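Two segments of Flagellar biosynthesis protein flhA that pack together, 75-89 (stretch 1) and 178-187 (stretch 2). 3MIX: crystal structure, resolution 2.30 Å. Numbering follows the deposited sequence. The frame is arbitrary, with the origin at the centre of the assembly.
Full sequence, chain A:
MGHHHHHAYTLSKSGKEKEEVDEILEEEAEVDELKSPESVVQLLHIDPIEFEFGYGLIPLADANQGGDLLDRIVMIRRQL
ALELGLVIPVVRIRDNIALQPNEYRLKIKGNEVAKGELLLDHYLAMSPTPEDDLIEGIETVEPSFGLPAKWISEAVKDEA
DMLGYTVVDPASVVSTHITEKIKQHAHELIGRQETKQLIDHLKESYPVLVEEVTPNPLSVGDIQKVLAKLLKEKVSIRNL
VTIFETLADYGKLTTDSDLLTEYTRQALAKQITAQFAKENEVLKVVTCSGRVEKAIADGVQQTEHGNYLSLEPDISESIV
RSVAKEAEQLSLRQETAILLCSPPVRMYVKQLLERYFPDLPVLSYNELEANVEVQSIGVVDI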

# COMPACT_ATOMS: atom_id res chain seq x y z
N MET A 75 16.56 3.58 8.52
CA MET A 75 15.50 4.33 9.18
C MET A 75 14.13 4.06 8.59
O MET A 75 13.16 3.82 9.31
N ILE A 76 14.04 4.16 7.27
CA ILE A 76 12.79 3.90 6.57
C ILE A 76 12.28 2.49 6.89
O ILE A 76 11.11 2.32 7.24
N ARG A 77 13.17 1.50 6.81
CA ARG A 77 12.80 0.11 7.05
C ARG A 77 12.25 -0.06 8.48
O ARG A 77 11.27 -0.79 8.70
N ARG A 78 12.86 0.64 9.44
CA ARG A 78 12.39 0.61 10.82
C ARG A 78 11.04 1.30 10.99
O ARG A 78 10.13 0.72 11.57
N GLN A 79 10.90 2.50 10.46
CA GLN A 79 9.62 3.21 10.53
C GLN A 79 8.45 2.42 9.95
O GLN A 79 7.40 2.30 10.57
N LEU A 80 8.65 1.90 8.74
CA LEU A 80 7.57 1.28 8.00
C LEU A 80 7.23 -0.09 8.55
O LEU A 80 6.09 -0.50 8.44
N ALA A 81 8.21 -0.77 9.13
CA ALA A 81 7.94 -2.00 9.86
C ALA A 81 6.98 -1.74 11.02
O ALA A 81 6.04 -2.52 11.22
N LEU A 82 7.21 -0.64 11.75
CA LEU A 82 6.40 -0.33 12.93
C LEU A 82 5.06 0.24 12.52
O LEU A 82 4.05 -0.01 13.18
N GLU A 83 5.03 1.02 11.45
CA GLU A 83 3.76 1.60 11.03
C GLU A 83 2.91 0.63 10.19
O GLU A 83 1.69 0.64 10.31
N LEU A 84 3.56 -0.20 9.36
CA LEU A 84 2.81 -1.02 8.40
C LEU A 84 2.79 -2.50 8.77
O LEU A 84 1.85 -3.22 8.38
N GLY A 85 3.82 -2.94 9.52
CA GLY A 85 4.03 -4.35 9.80
C GLY A 85 4.78 -5.03 8.66
O GLY A 85 4.99 -6.24 8.70
N LEU A 86 5.16 -4.25 7.65
CA LEU A 86 5.97 -4.72 6.51
C LEU A 86 7.45 -4.31 6.71
O LEU A 86 7.76 -3.15 6.95
N VAL A 87 8.32 -5.31 6.62
CA VAL A 87 9.73 -5.13 6.63
C VAL A 87 10.20 -5.16 5.17
O VAL A 87 10.24 -6.23 4.55
N ILE A 88 10.60 -4.00 4.67
CA ILE A 88 11.05 -3.90 3.30
C ILE A 88 12.35 -4.65 3.11
O ILE A 88 13.20 -4.70 4.02
N PRO A 89 12.50 -5.25 1.93
CA PRO A 89 13.73 -5.96 1.60
C PRO A 89 14.87 -4.98 1.33
O PRO A 89 14.70 -3.75 1.34
N ILE A 178 11.00 8.46 -0.96
CA ILE A 178 11.11 7.01 -0.99
C ILE A 178 10.07 6.38 -0.08
O ILE A 178 9.37 5.45 -0.51
N THR A 179 9.96 6.88 1.16
CA THR A 179 9.00 6.33 2.12
C THR A 179 7.54 6.45 1.69
O THR A 179 6.77 5.50 1.85
N GLU A 180 7.18 7.59 1.12
CA GLU A 180 5.85 7.78 0.57
C GLU A 180 5.59 6.86 -0.61
O GLU A 180 4.48 6.36 -0.77
N LYS A 181 6.59 6.63 -1.44
CA LYS A 181 6.40 5.74 -2.60
C LYS A 181 6.29 4.30 -2.21
O LYS A 181 5.49 3.57 -2.78
N ILE A 182 7.08 3.89 -1.23
CA ILE A 182 6.98 2.53 -0.70
C ILE A 182 5.61 2.31 -0.07
O ILE A 182 5.02 1.22 -0.22
N LYS A 183 5.10 3.34 0.61
CA LYS A 183 3.77 3.27 1.23
C LYS A 183 2.69 3.09 0.17
O LYS A 183 1.79 2.29 0.35
N GLN A 184 2.83 3.80 -0.94
CA GLN A 184 1.85 3.70 -2.01
C GLN A 184 1.88 2.31 -2.67
O GLN A 184 0.88 1.89 -3.26
N HIS A 185 3.03 1.63 -2.59
CA HIS A 185 3.22 0.36 -3.28
C HIS A 185 3.49 -0.82 -2.33
O HIS A 185 3.90 -1.88 -2.80
N ALA A 186 3.25 -0.63 -1.02
CA ALA A 186 3.56 -1.64 0.01
C ALA A 186 2.95 -2.98 -0.30
O ALA A 186 3.54 -4.03 0.00
N HIS A 187 1.77 -2.96 -0.90
CA HIS A 187 1.05 -4.18 -1.19
C HIS A 187 1.75 -4.99 -2.27
O HIS A 187 1.57 -6.20 -2.33

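Two helices, 75-84 and 178-187, run in roughly the same direction at 40° and pack mainly through aliphatic side chains. No hydrogen bond crosses between the stretches.

Ile 178 (m, t) points sideways. Its CG2 lies 4.0 Å from CD1 of Ile 76. Thr 179 points toward stretch 1, with chi1 off-rotamer at 125°. Its CG2 sits 3.6 Å from CG1 of Ile 76 (m, t), where the two backbones come close. Glu 180 points away and makes no contact with stretch 1. Lys 181 is out of reach.

Ile 182 (m, t) points in and is buried. Its CG2 meets Leu 80 CD1 at 3.7 Å and Ile 88 CG2 at 3.8 Å, so it joins the helix to the loop that follows it. Leu 80 is m, t; Ile 88 is p, t.

Lys 183 (m, t, p, t) starts sideways, but its end comes nearer. Its CG packs 3.8 Å from Leu 80 CD2. Its NZ forms long salt bridges, 3.7 Å to Glu 83 OE2 across the contact and 3.7 Å to Glu 180 OE2 within its own helix.

Gln 184 and His 185 do not reach stretch 1. Ala 186 points in. Its CB lies 3.9 Å from both Leu 84 CD1 (m, t) and Leu 86 CD2 (t, p). His 187 points away.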

# COMPACT_ATOMS: atom_id res chain seq x y z
CB MET A 75 15.78 5.82 9.05
CG MET A 75 16.35 6.47 10.26
SD MET A 75 17.23 5.37 11.40
CE MET A 75 16.28 5.71 12.87
CB ILE A 76 12.96 4.13 5.04
CG1 ILE A 76 13.29 5.62 4.80
CG2 ILE A 76 11.73 3.65 4.28
CD1 ILE A 76 13.68 5.93 3.37
CB ARG A 77 13.99 -0.82 6.80
CG ARG A 77 13.74 -2.29 7.18
CD ARG A 77 14.92 -3.21 6.89
NE ARG A 77 15.14 -3.34 5.46
CZ ARG A 77 16.13 -2.71 4.80
NH1 ARG A 77 16.98 -1.95 5.47
NH2 ARG A 77 16.27 -2.84 3.49
CB ARG A 78 13.47 1.12 11.80
CG ARG A 78 14.82 0.47 11.46
CD ARG A 78 15.79 0.27 12.62
NE ARG A 78 16.31 1.51 13.17
CZ ARG A 78 17.60 1.75 13.41
NH1 ARG A 78 18.55 0.86 13.14
NH2 ARG A 78 17.94 2.92 13.94
CB GLN A 79 9.72 4.56 9.80
CG GLN A 79 8.41 5.38 9.81
CD GLN A 79 8.31 6.41 8.67
OE1 GLN A 79 7.21 6.66 8.13
NE2 GLN A 79 9.45 7.00 8.29
CB LEU A 80 7.95 1.17 6.53
CG LEU A 80 7.99 2.53 5.83
CD1 LEU A 80 8.25 2.28 4.37
CD2 LEU A 80 6.67 3.26 6.04
CB ALA A 81 9.24 -2.64 10.37
CB LEU A 82 7.11 0.62 13.92
CG LEU A 82 8.42 0.10 14.55
CD1 LEU A 82 9.21 1.21 15.25
CD2 LEU A 82 8.16 -1.06 15.54
CB GLU A 83 4.03 2.85 10.22
CG GLU A 83 2.79 3.57 9.77
CD GLU A 83 3.15 4.73 8.86
OE1 GLU A 83 4.30 5.21 8.93
OE2 GLU A 83 2.26 5.17 8.09
CB LEU A 84 3.36 -0.84 6.95
CG LEU A 84 3.33 0.54 6.29
CD1 LEU A 84 3.88 0.44 4.86
CD2 LEU A 84 1.94 1.14 6.27
CB LEU A 86 5.46 -4.09 5.20
CG LEU A 86 6.27 -4.36 3.92
CD1 LEU A 86 6.18 -5.81 3.42
CD2 LEU A 86 5.94 -3.39 2.79
CB VAL A 87 10.45 -6.28 7.33
CG1 VAL A 87 11.93 -5.98 7.34
CG2 VAL A 87 9.95 -6.46 8.76
CB ILE A 88 11.16 -2.43 2.81
CG1 ILE A 88 12.25 -1.68 3.57
CG2 ILE A 88 9.78 -1.73 2.91
CD1 ILE A 88 12.67 -0.36 2.90
CB PRO A 89 13.36 -6.74 0.33
CG PRO A 89 12.27 -5.83 -0.33
CD PRO A 89 11.50 -5.26 0.84
CB ILE A 178 12.53 6.54 -0.61
CG1 ILE A 178 13.51 6.88 -1.73
CG2 ILE A 178 12.54 5.02 -0.34
CD1 ILE A 178 14.96 6.84 -1.28
CB THR A 179 9.25 6.71 3.66
OG1 THR A 179 8.09 7.33 4.25
CG2 THR A 179 10.41 7.57 3.87
CB GLU A 180 5.62 9.24 0.15
CG GLU A 180 5.59 10.26 1.31
CD GLU A 180 4.58 9.93 2.42
OE1 GLU A 180 3.41 9.60 2.11
OE2 GLU A 180 4.96 10.03 3.61
CB LYS A 181 7.46 5.93 -3.68
CG LYS A 181 6.88 6.58 -4.94
CD LYS A 181 6.55 8.02 -4.74
CE LYS A 181 5.16 8.37 -5.30
NZ LYS A 181 4.88 7.77 -6.64
CB ILE A 182 8.13 2.23 0.28
CG1 ILE A 182 9.45 2.14 -0.51
CG2 ILE A 182 7.90 0.92 1.00
CD1 ILE A 182 10.69 2.02 0.35
CB LYS A 183 3.49 4.50 2.10
CG LYS A 183 4.16 4.42 3.47
CD LYS A 183 4.16 5.76 4.18
CE LYS A 183 2.76 6.21 4.51
NZ LYS A 183 2.77 7.52 5.23
CB GLN A 184 2.09 4.81 -3.04
CG GLN A 184 1.10 4.83 -4.23
CD GLN A 184 1.44 5.87 -5.30
OE1 GLN A 184 0.96 5.78 -6.44
NE2 GLN A 184 2.27 6.86 -4.95
CB HIS A 185 4.35 0.49 -4.32
CG HIS A 185 4.02 1.44 -5.44
ND1 HIS A 185 3.26 1.08 -6.53
CD2 HIS A 185 4.32 2.76 -5.61
CE1 HIS A 185 3.10 2.13 -7.32
NE2 HIS A 185 3.74 3.15 -6.79
CB ALA A 186 3.09 -1.17 1.42
CB HIS A 187 -0.39 -3.85 -1.61
CG HIS A 187 -0.48 -3.05 -2.87
ND1 HIS A 187 -0.35 -1.67 -2.91
CD2 HIS A 187 -0.73 -3.43 -4.15
CE1 HIS A 187 -0.51 -1.24 -4.14
NE2 HIS A 187 -0.73 -2.29 -4.92